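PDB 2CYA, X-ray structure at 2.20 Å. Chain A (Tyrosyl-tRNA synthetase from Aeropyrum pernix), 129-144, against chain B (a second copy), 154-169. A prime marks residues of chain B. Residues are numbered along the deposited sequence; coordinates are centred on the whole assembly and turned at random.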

ATOM      1  N   LEU A 129      -6.243  -5.171  -5.236  1.00 29.90           N
ATOM      2  CA  LEU A 129      -5.398  -5.208  -6.448  1.00 29.94           C
ATOM      3  C   LEU A 129      -4.032  -4.623  -6.154  1.00 29.96           C
ATOM      4  O   LEU A 129      -3.015  -5.099  -6.658  1.00 32.90           O
ATOM      5  N   VAL A 130      -3.990  -3.554  -5.373  1.00 28.17           N
ATOM      6  CA  VAL A 130      -2.695  -2.989  -5.041  1.00 28.59           C
ATOM      7  C   VAL A 130      -1.832  -4.074  -4.377  1.00 30.51           C
ATOM      8  O   VAL A 130      -0.621  -4.153  -4.607  1.00 30.95           O
ATOM      9  N   ILE A 131      -2.457  -4.923  -3.571  1.00 28.84           N
ATOM     10  CA  ILE A 131      -1.706  -5.990  -2.914  1.00 31.24           C
ATOM     11  C   ILE A 131      -1.308  -7.108  -3.881  1.00 30.68           C
ATOM     12  O   ILE A 131      -0.167  -7.577  -3.874  1.00 30.18           O
ATOM     13  N   ARG A 132      -2.240  -7.542  -4.715  1.00 31.45           N
ATOM     14  CA  ARG A 132      -1.911  -8.586  -5.669  1.00 34.32           C
ATOM     15  C   ARG A 132      -0.801  -8.110  -6.611  1.00 36.31           C
ATOM     16  O   ARG A 132       0.101  -8.881  -6.981  1.00 37.23           O
ATOM     17  N   VAL A 133      -0.832  -6.832  -6.980  1.00 36.07           N
ATOM     18  CA  VAL A 133       0.206  -6.309  -7.847  1.00 35.17           C
ATOM     19  C   VAL A 133       1.535  -6.306  -7.109  1.00 36.30           C
ATOM     20  O   VAL A 133       2.555  -6.662  -7.679  1.00 38.44           O
ATOM     21  N   ALA A 134       1.530  -5.899  -5.843  1.00 36.96           N
ATOM     22  CA  ALA A 134       2.762  -5.861  -5.068  1.00 38.02           C
ATOM     23  C   ALA A 134       3.373  -7.255  -4.867  1.00 39.77           C
ATOM     24  O   ALA A 134       4.583  -7.381  -4.680  1.00 39.42           O
ATOM     25  N   LYS A 135       2.543  -8.291  -4.896  1.00 40.70           N
ATOM     26  CA  LYS A 135       3.033  -9.653  -4.696  1.00 44.46           C
ATOM     27  C   LYS A 135       3.736 -10.196  -5.932  1.00 46.68           C
ATOM     28  O   LYS A 135       4.507 -11.153  -5.844  1.00 47.00           O
ATOM     29  N   ARG A 136       3.473  -9.578  -7.078  1.00 48.51           N
ATOM     30  CA  ARG A 136       4.057 -10.022  -8.332  1.00 49.30           C
ATOM     31  C   ARG A 136       5.185  -9.155  -8.856  1.00 50.30           C
ATOM     32  O   ARG A 136       5.528  -9.238 -10.036  1.00 51.17           O
ATOM     33  N   ALA A 137       5.760  -8.322  -7.997  1.00 49.95           N
ATOM     34  CA  ALA A 137       6.849  -7.465  -8.424  1.00 49.97           C
ATOM     35  C   ALA A 137       7.826  -7.218  -7.288  1.00 51.47           C
ATOM     36  O   ALA A 137       7.472  -6.641  -6.253  1.00 50.93           O
ATOM     37  N   SER A 138       9.065  -7.649  -7.499  1.00 51.89           N
ATOM     38  CA  SER A 138      10.120  -7.500  -6.505  1.00 52.13           C
ATOM     39  C   SER A 138      10.342  -6.040  -6.141  1.00 51.52           C
ATOM     40  O   SER A 138       9.935  -5.140  -6.871  1.00 50.80           O
ATOM     41  N   LEU A 139      10.983  -5.807  -5.001  1.00 52.11           N
ATOM     42  CA  LEU A 139      11.262  -4.445  -4.571  1.00 53.83           C
ATOM     43  C   LEU A 139      12.200  -3.843  -5.613  1.00 54.36           C
ATOM     44  O   LEU A 139      12.236  -2.622  -5.809  1.00 53.07           O
ATOM     45  N   ALA A 140      12.963  -4.711  -6.274  1.00 54.41           N
ATOM     46  CA  ALA A 140      13.895  -4.270  -7.305  1.00 55.34           C
ATOM     47  C   ALA A 140      13.091  -3.872  -8.541  1.00 54.29           C
ATOM     48  O   ALA A 140      13.255  -2.769  -9.067  1.00 54.40           O
ATOM     49  N   ARG A 141      12.216  -4.764  -8.998  1.00 53.12           N
ATOM     50  CA  ARG A 141      11.399  -4.463 -10.170  1.00 53.01           C
ATOM     51  C   ARG A 141      10.658  -3.146  -9.943  1.00 52.83           C
ATOM     52  O   ARG A 141      10.657  -2.272 -10.806  1.00 52.77           O
ATOM     53  N   VAL A 142      10.051  -3.002  -8.768  1.00 53.60           N
ATOM     54  CA  VAL A 142       9.312  -1.790  -8.425  1.00 53.99           C
ATOM     55  C   VAL A 142      10.236  -0.598  -8.275  1.00 55.33           C
ATOM     56  O   VAL A 142       9.856   0.532  -8.556  1.00 55.77           O
ATOM     57  N   ARG A 143      11.458  -0.844  -7.830  1.00 57.66           N
ATOM     58  CA  ARG A 143      12.391   0.255  -7.645  1.00 59.57           C
ATOM     59  C   ARG A 143      12.896   0.793  -8.979  1.00 59.32           C
ATOM     60  O   ARG A 143      13.184   1.985  -9.101  1.00 58.49           O
ATOM     61  N   ARG A 144      13.000  -0.065  -9.988  1.00 59.69           N
ATOM     62  CA  ARG A 144      13.470   0.433 -11.271  1.00 61.35           C
ATOM     63  C   ARG A 144      12.314   1.067 -12.042  1.00 61.12           C
ATOM     64  O   ARG A 144      12.423   1.340 -13.234  1.00 61.83           O
TER
ATOM     65  N   GLU B 154      18.456  -9.211  -0.678  1.00 81.58           N
ATOM     66  CA  GLU B 154      18.592  -8.200  -1.720  1.00 81.60           C
ATOM     67  C   GLU B 154      17.265  -7.937  -2.428  1.00 80.67           C
ATOM     68  O   GLU B 154      16.422  -8.825  -2.553  1.00 80.07           O
ATOM     69  N   GLU B 155      17.098  -6.700  -2.881  1.00 80.31           N
ATOM     70  CA  GLU B 155      15.889  -6.245  -3.561  1.00 79.25           C
ATOM     71  C   GLU B 155      15.196  -7.230  -4.503  1.00 78.23           C
ATOM     72  O   GLU B 155      13.974  -7.368  -4.469  1.00 78.50           O
ATOM     73  N   ALA B 156      15.969  -7.920  -5.334  1.00 76.69           N
ATOM     74  CA  ALA B 156      15.405  -8.857  -6.306  1.00 75.17           C
ATOM     75  C   ALA B 156      14.671 -10.088  -5.763  1.00 74.33           C
ATOM     76  O   ALA B 156      14.066 -10.834  -6.539  1.00 74.01           O
ATOM     77  N   GLU B 157      14.712 -10.307  -4.448  1.00 73.29           N
ATOM     78  CA  GLU B 157      14.048 -11.473  -3.851  1.00 71.71           C
ATOM     79  C   GLU B 157      12.883 -11.106  -2.934  1.00 70.18           C
ATOM     80  O   GLU B 157      12.020 -11.939  -2.650  1.00 70.43           O
ATOM     81  N   VAL B 158      12.872  -9.861  -2.470  1.00 67.88           N
ATOM     82  CA  VAL B 158      11.826  -9.371  -1.575  1.00 65.82           C
ATOM     83  C   VAL B 158      10.687  -8.725  -2.366  1.00 64.20           C
ATOM     84  O   VAL B 158      10.817  -7.581  -2.804  1.00 63.21           O
ATOM     85  N   ASP B 159       9.573  -9.434  -2.543  1.00 62.27           N
ATOM     86  CA  ASP B 159       8.465  -8.845  -3.288  1.00 60.85           C
ATOM     87  C   ASP B 159       7.880  -7.670  -2.503  1.00 57.36           C
ATOM     88  O   ASP B 159       7.851  -7.689  -1.270  1.00 55.96           O
ATOM     89  N   ALA B 160       7.453  -6.638  -3.234  1.00 52.34           N
ATOM     90  CA  ALA B 160       6.902  -5.410  -2.661  1.00 48.16           C
ATOM     91  C   ALA B 160       5.816  -5.559  -1.596  1.00 45.16           C
ATOM     92  O   ALA B 160       5.722  -4.734  -0.691  1.00 43.66           O
ATOM     93  N   SER B 161       4.991  -6.591  -1.700  1.00 43.43           N
ATOM     94  CA  SER B 161       3.935  -6.784  -0.720  1.00 43.54           C
ATOM     95  C   SER B 161       4.511  -6.956   0.693  1.00 43.25           C
ATOM     96  O   SER B 161       3.818  -6.726   1.684  1.00 43.66           O
ATOM     97  N   LYS B 162       5.787  -7.327   0.783  1.00 41.98           N
ATOM     98  CA  LYS B 162       6.443  -7.522   2.074  1.00 41.18           C
ATOM     99  C   LYS B 162       6.707  -6.203   2.771  1.00 40.02           C
ATOM    100  O   LYS B 162       6.857  -6.162   3.990  1.00 38.30           O
ATOM    101  N   LEU B 163       6.795  -5.123   2.001  1.00 39.05           N
ATOM    102  CA  LEU B 163       7.016  -3.808   2.588  1.00 37.32           C
ATOM    103  C   LEU B 163       5.678  -3.224   3.020  1.00 35.12           C
ATOM    104  O   LEU B 163       5.606  -2.439   3.959  1.00 36.08           O
ATOM    105  N   ILE B 164       4.613  -3.609   2.335  1.00 32.22           N
ATOM    106  CA  ILE B 164       3.290  -3.111   2.687  1.00 31.74           C
ATOM    107  C   ILE B 164       2.788  -3.728   4.002  1.00 30.42           C
ATOM    108  O   ILE B 164       2.105  -3.065   4.779  1.00 29.76           O
ATOM    109  N   TYR B 165       3.161  -4.985   4.242  1.00 29.53           N
ATOM    110  CA  TYR B 165       2.747  -5.737   5.434  1.00 29.63           C
ATOM    111  C   TYR B 165       2.894  -4.887   6.698  1.00 27.97           C
ATOM    112  O   TYR B 165       1.912  -4.550   7.336  1.00 28.52           O
ATOM    113  N   PRO B 166       4.128  -4.492   7.048  1.00 29.34           N
ATOM    114  CA  PRO B 166       4.423  -3.668   8.238  1.00 26.35           C
ATOM    115  C   PRO B 166       3.645  -2.352   8.246  1.00 26.96           C
ATOM    116  O   PRO B 166       3.191  -1.876   9.297  1.00 28.49           O
ATOM    117  N   LEU B 167       3.534  -1.740   7.074  1.00 24.43           N
ATOM    118  CA  LEU B 167       2.820  -0.480   6.927  1.00 25.62           C
ATOM    119  C   LEU B 167       1.375  -0.711   7.379  1.00 22.31           C
ATOM    120  O   LEU B 167       0.804   0.091   8.113  1.00 24.00           O
ATOM    121  N   MET B 168       0.802  -1.826   6.950  1.00 21.41           N
ATOM    122  CA  MET B 168      -0.566  -2.176   7.327  1.00 22.55           C
ATOM    123  C   MET B 168      -0.656  -2.536   8.808  1.00 23.32           C
ATOM    124  O   MET B 168      -1.644  -2.216   9.465  1.00 22.81           O
ATOM    125  N   GLN B 169       0.371  -3.214   9.321  1.00 23.28           N
ATOM    126  CA  GLN B 169       0.386  -3.611  10.725  1.00 26.09           C
ATOM    127  C   GLN B 169       0.322  -2.362  11.595  1.00 24.72           C
ATOM    128  O   GLN B 169      -0.543  -2.249  12.470  1.00 25.27           O
TER

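Where two backbones approach closely enough to bond, small side chains such as alanine can sit between them, while longer ones reach partners further along. The contact between these two copies of tyrosyl-tRNA synthetase illustrates the principle. At its centre Ser138 and Asp159′ form a single bridge, their CA atoms 3.9 Å apart. Ala160′ N donates to Ala137 O at 3.0 Å and almost linearly, while Leu139 N donates to Val158′ O at 2.8 Å. Further out the bonds are weak: Ser161′ N to Ala134 O at 3.1 Å, and Ala140 N to Glu155′ O at 3.4 Å.

Alanines fill the tight places. Ala134 points toward the partner, and its CB lies 3.9 Å from both Ala160′ CB and Ile164′ CD1. Ala160′ points back, its CB also meeting Val142 CG2 at 3.9 Å; Val142 is in the t rotamer. Ala140 CB approaches Ala156′ CB to 4.2 Å, although the CA-to-CB bond of Ala156′ is directed away.

Larger apolar residues extend this packing. Leu139 leaves its backbone sideways, and its t,t conformation carries CD1 to within 3.6 Å of Leu163′ CD2. Leu163′ points toward the other chain with chi1 at -94°, between the usual wells, and chi2 p. Along the helices, which run at 138° to one another, Ile164′ is m,t; its extended chi2 carries CD1 to Ala134 CB, at 3.9 Å, and to 4.3 Å from Val130 CG1. Ile131 uses the same m,t pair: its CB starts sideways, but CD1 comes nearer and lies 4.1 Å from the SD of Met168′, an m,t,p side chain.

Polar side chains show a second aspect of the principle: some bond within their own chain while also lying against the other. Ser138, with chi1 p, turns OG back to accept from Arg141 N at 2.7 Å, capping the helix that follows, while its CB remains 3.7 Å from Glu155′ O. Ser161′ and Asp159′ both adopt p for chi1, bringing OG of Ser161′ to OD2 of Asp159′ in a very short hydrogen bond of 2.3 Å. Lys135 passes beside this pair, its CG 3.4 Å from Ser161′ OG, before NZ finds a partner elsewhere in the structure.

At the far end Arg143 is extended, t through chi3, and its NH1 forms a salt bridge with Glu155′ OE2 at 2.5 Å. Glu155′ reaches it with chi1 m and chi2 t, but is poorly ordered, so the fine geometry there deserves caution.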

ATOM      1  CB  LEU A 129      -6.017  -4.394  -7.609  1.00 30.60           C
ATOM      2  CG  LEU A 129      -6.859  -5.068  -8.695  1.00 31.80           C
ATOM      3  CD1 LEU A 129      -7.449  -4.001  -9.631  1.00 29.61           C
ATOM      4  CD2 LEU A 129      -5.989  -6.033  -9.495  1.00 29.26           C
ATOM      5  CB  VAL A 130      -2.844  -1.784  -4.105  1.00 28.03           C
ATOM      6  CG1 VAL A 130      -1.505  -1.421  -3.513  1.00 27.00           C
ATOM      7  CG2 VAL A 130      -3.409  -0.597  -4.897  1.00 28.30           C
ATOM      8  CB  ILE A 131      -2.500  -6.587  -1.744  1.00 30.91           C
ATOM      9  CG1 ILE A 131      -2.618  -5.536  -0.635  1.00 34.10           C
ATOM     10  CG2 ILE A 131      -1.792  -7.826  -1.213  1.00 31.61           C
ATOM     11  CD1 ILE A 131      -3.383  -6.015   0.556  1.00 37.18           C
ATOM     12  CB  ARG A 132      -3.171  -8.998  -6.414  1.00 36.22           C
ATOM     13  CG  ARG A 132      -4.098  -9.818  -5.516  1.00 40.05           C
ATOM     14  CD  ARG A 132      -5.487  -9.886  -6.065  1.00 43.94           C
ATOM     15  NE  ARG A 132      -5.450 -10.108  -7.499  1.00 50.41           N
ATOM     16  CZ  ARG A 132      -6.426  -9.748  -8.324  1.00 52.13           C
ATOM     17  NH1 ARG A 132      -7.516  -9.152  -7.837  1.00 51.17           N
ATOM     18  NH2 ARG A 132      -6.299  -9.960  -9.632  1.00 51.78           N
ATOM     19  CB  VAL A 133      -0.093  -4.866  -8.321  1.00 34.10           C
ATOM     20  CG1 VAL A 133       1.129  -4.303  -9.005  1.00 31.92           C
ATOM     21  CG2 VAL A 133      -1.286  -4.859  -9.290  1.00 33.71           C
ATOM     22  CB  ALA A 134       2.511  -5.207  -3.716  1.00 36.84           C
ATOM     23  CB  LYS A 135       1.880 -10.593  -4.325  1.00 43.76           C
ATOM     24  CG  LYS A 135       1.301 -10.350  -2.941  1.00 47.21           C
ATOM     25  CD  LYS A 135       0.129 -11.282  -2.617  1.00 46.44           C
ATOM     26  CE  LYS A 135       0.523 -12.765  -2.657  1.00 46.88           C
ATOM     27  NZ  LYS A 135       1.635 -13.075  -1.719  1.00 48.55           N
ATOM     28  CB  ARG A 136       2.978 -10.120  -9.398  1.00 50.05           C
ATOM     29  CG  ARG A 136       2.650 -11.524  -9.792  1.00 51.78           C
ATOM     30  CD  ARG A 136       1.323 -11.971  -9.256  1.00 53.64           C
ATOM     31  NE  ARG A 136       1.448 -13.284  -8.640  1.00 55.61           N
ATOM     32  CZ  ARG A 136       0.421 -14.054  -8.305  1.00 58.79           C
ATOM     33  NH1 ARG A 136      -0.827 -13.645  -8.534  1.00 59.98           N
ATOM     34  NH2 ARG A 136       0.640 -15.227  -7.723  1.00 60.50           N
ATOM     35  CB  ALA A 137       6.310  -6.147  -8.941  1.00 49.49           C
ATOM     36  CB  SER A 138      11.428  -8.104  -7.037  1.00 51.91           C
ATOM     37  OG  SER A 138      11.985  -7.303  -8.066  1.00 52.55           O
ATOM     38  CB  LEU A 139      11.928  -4.445  -3.189  1.00 55.28           C
ATOM     39  CG  LEU A 139      12.238  -3.087  -2.538  1.00 57.82           C
ATOM     40  CD1 LEU A 139      12.517  -3.269  -1.046  1.00 59.01           C
ATOM     41  CD2 LEU A 139      13.437  -2.448  -3.213  1.00 59.27           C
ATOM     42  CB  ALA A 140      14.888  -5.389  -7.648  1.00 55.78           C
ATOM     43  CB  ARG A 141      10.397  -5.591 -10.448  1.00 50.94           C
ATOM     44  CG  ARG A 141       9.480  -5.316 -11.645  1.00 48.21           C
ATOM     45  CD  ARG A 141      10.277  -5.263 -12.944  1.00 44.65           C
ATOM     46  NE  ARG A 141       9.521  -4.712 -14.074  1.00 41.72           N
ATOM     47  CZ  ARG A 141       9.335  -3.412 -14.288  1.00 38.46           C
ATOM     48  NH1 ARG A 141       9.836  -2.514 -13.448  1.00 36.14           N
ATOM     49  NH2 ARG A 141       8.688  -3.003 -15.372  1.00 35.94           N
ATOM     50  CB  VAL A 142       8.524  -1.950  -7.097  1.00 52.82           C
ATOM     51  CG1 VAL A 142       7.914  -0.612  -6.688  1.00 52.01           C
ATOM     52  CG2 VAL A 142       7.432  -3.000  -7.260  1.00 51.55           C
ATOM     53  CB  ARG A 143      13.564  -0.184  -6.767  1.00 61.69           C
ATOM     54  CG  ARG A 143      14.269   0.970  -6.073  1.00 64.70           C
ATOM     55  CD  ARG A 143      15.152   0.475  -4.938  1.00 66.32           C
ATOM     56  NE  ARG A 143      15.824   1.569  -4.247  1.00 69.01           N
ATOM     57  CZ  ARG A 143      16.633   1.406  -3.206  1.00 70.76           C
ATOM     58  NH1 ARG A 143      16.871   0.186  -2.733  1.00 71.31           N
ATOM     59  NH2 ARG A 143      17.201   2.459  -2.632  1.00 70.59           N
ATOM     60  CB  ARG A 144      14.171  -0.674 -12.091  1.00 62.01           C
ATOM     61  CG  ARG A 144      13.295  -1.694 -12.806  1.00 63.30           C
ATOM     62  CD  ARG A 144      14.184  -2.696 -13.560  1.00 63.86           C
ATOM     63  NE  ARG A 144      13.432  -3.743 -14.254  1.00 65.24           N
ATOM     64  CZ  ARG A 144      12.785  -3.583 -15.411  1.00 65.62           C
ATOM     65  NH1 ARG A 144      12.787  -2.408 -16.035  1.00 65.33           N
ATOM     66  NH2 ARG A 144      12.130  -4.605 -15.946  1.00 65.61           N
TER
ATOM     67  CB  GLU B 154      19.674  -8.606  -2.728  1.00 82.17           C
ATOM     68  CG  GLU B 154      19.599 -10.050  -3.195  1.00 84.14           C
ATOM     69  CD  GLU B 154      20.803 -10.453  -4.037  1.00 85.06           C
ATOM     70  OE1 GLU B 154      21.949 -10.243  -3.577  1.00 84.25           O
ATOM     71  OE2 GLU B 154      20.603 -10.984  -5.153  1.00 85.30           O
ATOM     72  CB  GLU B 155      16.193  -4.952  -4.320  1.00 79.35           C
ATOM     73  CG  GLU B 155      16.542  -3.774  -3.427  1.00 80.27           C
ATOM     74  CD  GLU B 155      16.818  -2.507  -4.220  1.00 81.99           C
ATOM     75  OE1 GLU B 155      16.011  -2.180  -5.114  1.00 82.91           O
ATOM     76  OE2 GLU B 155      17.836  -1.834  -3.952  1.00 83.12           O
ATOM     77  CB  ALA B 156      16.497  -9.298  -7.274  1.00 75.15           C
ATOM     78  CB  GLU B 157      15.054 -12.311  -3.052  1.00 72.71           C
ATOM     79  CG  GLU B 157      16.198 -12.869  -3.873  1.00 73.86           C
ATOM     80  CD  GLU B 157      15.719 -13.772  -4.992  1.00 75.11           C
ATOM     81  OE1 GLU B 157      15.028 -14.774  -4.697  1.00 74.15           O
ATOM     82  OE2 GLU B 157      16.035 -13.477  -6.168  1.00 76.07           O
ATOM     83  CB  VAL B 158      12.388  -8.304  -0.606  1.00 66.01           C
ATOM     84  CG1 VAL B 158      11.365  -7.985   0.467  1.00 65.69           C
ATOM     85  CG2 VAL B 158      13.692  -8.789   0.006  1.00 66.72           C
ATOM     86  CB  ASP B 159       7.392  -9.898  -3.620  1.00 63.79           C
ATOM     87  CG  ASP B 159       6.592 -10.339  -2.418  1.00 66.97           C
ATOM     88  OD1 ASP B 159       7.179 -10.857  -1.445  1.00 69.48           O
ATOM     89  OD2 ASP B 159       5.356 -10.178  -2.458  1.00 68.47           O
ATOM     90  CB  ALA B 160       6.396  -4.499  -3.791  1.00 47.59           C
ATOM     91  CB  SER B 161       3.082  -7.991  -1.107  1.00 44.46           C
ATOM     92  OG  SER B 161       3.830  -9.185  -1.014  1.00 45.18           O
ATOM     93  CB  LYS B 162       7.774  -8.271   1.920  1.00 42.50           C
ATOM     94  CG  LYS B 162       7.671  -9.634   1.261  1.00 43.68           C
ATOM     95  CD  LYS B 162       6.885 -10.614   2.104  1.00 49.10           C
ATOM     96  CE  LYS B 162       6.924 -12.011   1.499  1.00 49.63           C
ATOM     97  NZ  LYS B 162       6.327 -13.009   2.422  1.00 52.43           N
ATOM     98  CB  LEU B 163       7.691  -2.860   1.593  1.00 41.89           C
ATOM     99  CG  LEU B 163       9.223  -2.779   1.660  1.00 44.79           C
ATOM    100  CD1 LEU B 163       9.847  -4.141   1.350  1.00 45.02           C
ATOM    101  CD2 LEU B 163       9.704  -1.727   0.674  1.00 47.34           C
ATOM    102  CB  ILE B 164       2.284  -3.403   1.547  1.00 31.46           C
ATOM    103  CG1 ILE B 164       2.630  -2.541   0.328  1.00 34.82           C
ATOM    104  CG2 ILE B 164       0.876  -3.074   1.968  1.00 31.74           C
ATOM    105  CD1 ILE B 164       1.646  -2.709  -0.832  1.00 37.04           C
ATOM    106  CB  TYR B 165       3.573  -7.039   5.525  1.00 30.98           C
ATOM    107  CG  TYR B 165       3.154  -8.012   6.599  1.00 32.85           C
ATOM    108  CD1 TYR B 165       2.504  -9.192   6.275  1.00 33.66           C
ATOM    109  CD2 TYR B 165       3.427  -7.756   7.951  1.00 34.89           C
ATOM    110  CE1 TYR B 165       2.135 -10.112   7.269  1.00 36.37           C
ATOM    111  CE2 TYR B 165       3.061  -8.659   8.948  1.00 35.67           C
ATOM    112  CZ  TYR B 165       2.417  -9.835   8.601  1.00 36.51           C
ATOM    113  OH  TYR B 165       2.044 -10.727   9.588  1.00 35.64           O
ATOM    114  CB  PRO B 166       5.924  -3.406   8.120  1.00 28.35           C
ATOM    115  CG  PRO B 166       6.424  -4.521   7.261  1.00 28.01           C
ATOM    116  CD  PRO B 166       5.349  -4.747   6.260  1.00 27.02           C
ATOM    117  CB  LEU B 167       2.865  -0.024   5.459  1.00 25.68           C
ATOM    118  CG  LEU B 167       3.880   1.034   4.979  1.00 32.82           C
ATOM    119  CD1 LEU B 167       5.085   1.096   5.880  1.00 29.28           C
ATOM    120  CD2 LEU B 167       4.278   0.742   3.509  1.00 27.90           C
ATOM    121  CB  MET B 168      -1.067  -3.359   6.488  1.00 18.09           C
ATOM    122  CG  MET B 168      -1.462  -2.956   5.054  1.00 23.55           C
ATOM    123  SD  MET B 168      -1.909  -4.389   4.073  1.00 28.92           S
ATOM    124  CE  MET B 168      -3.439  -4.920   4.965  1.00 24.79           C
ATOM    125  CB  GLN B 169       1.640  -4.441  11.033  1.00 26.70           C
ATOM    126  CG  GLN B 169       1.630  -5.041  12.442  1.00 31.86           C
ATOM    127  CD  GLN B 169       2.449  -6.326  12.547  1.00 33.71           C
ATOM    128  OE1 GLN B 169       3.232  -6.661  11.647  1.00 33.17           O
ATOM    129  NE2 GLN B 169       2.267  -7.055  13.650  1.00 34.97           N
TER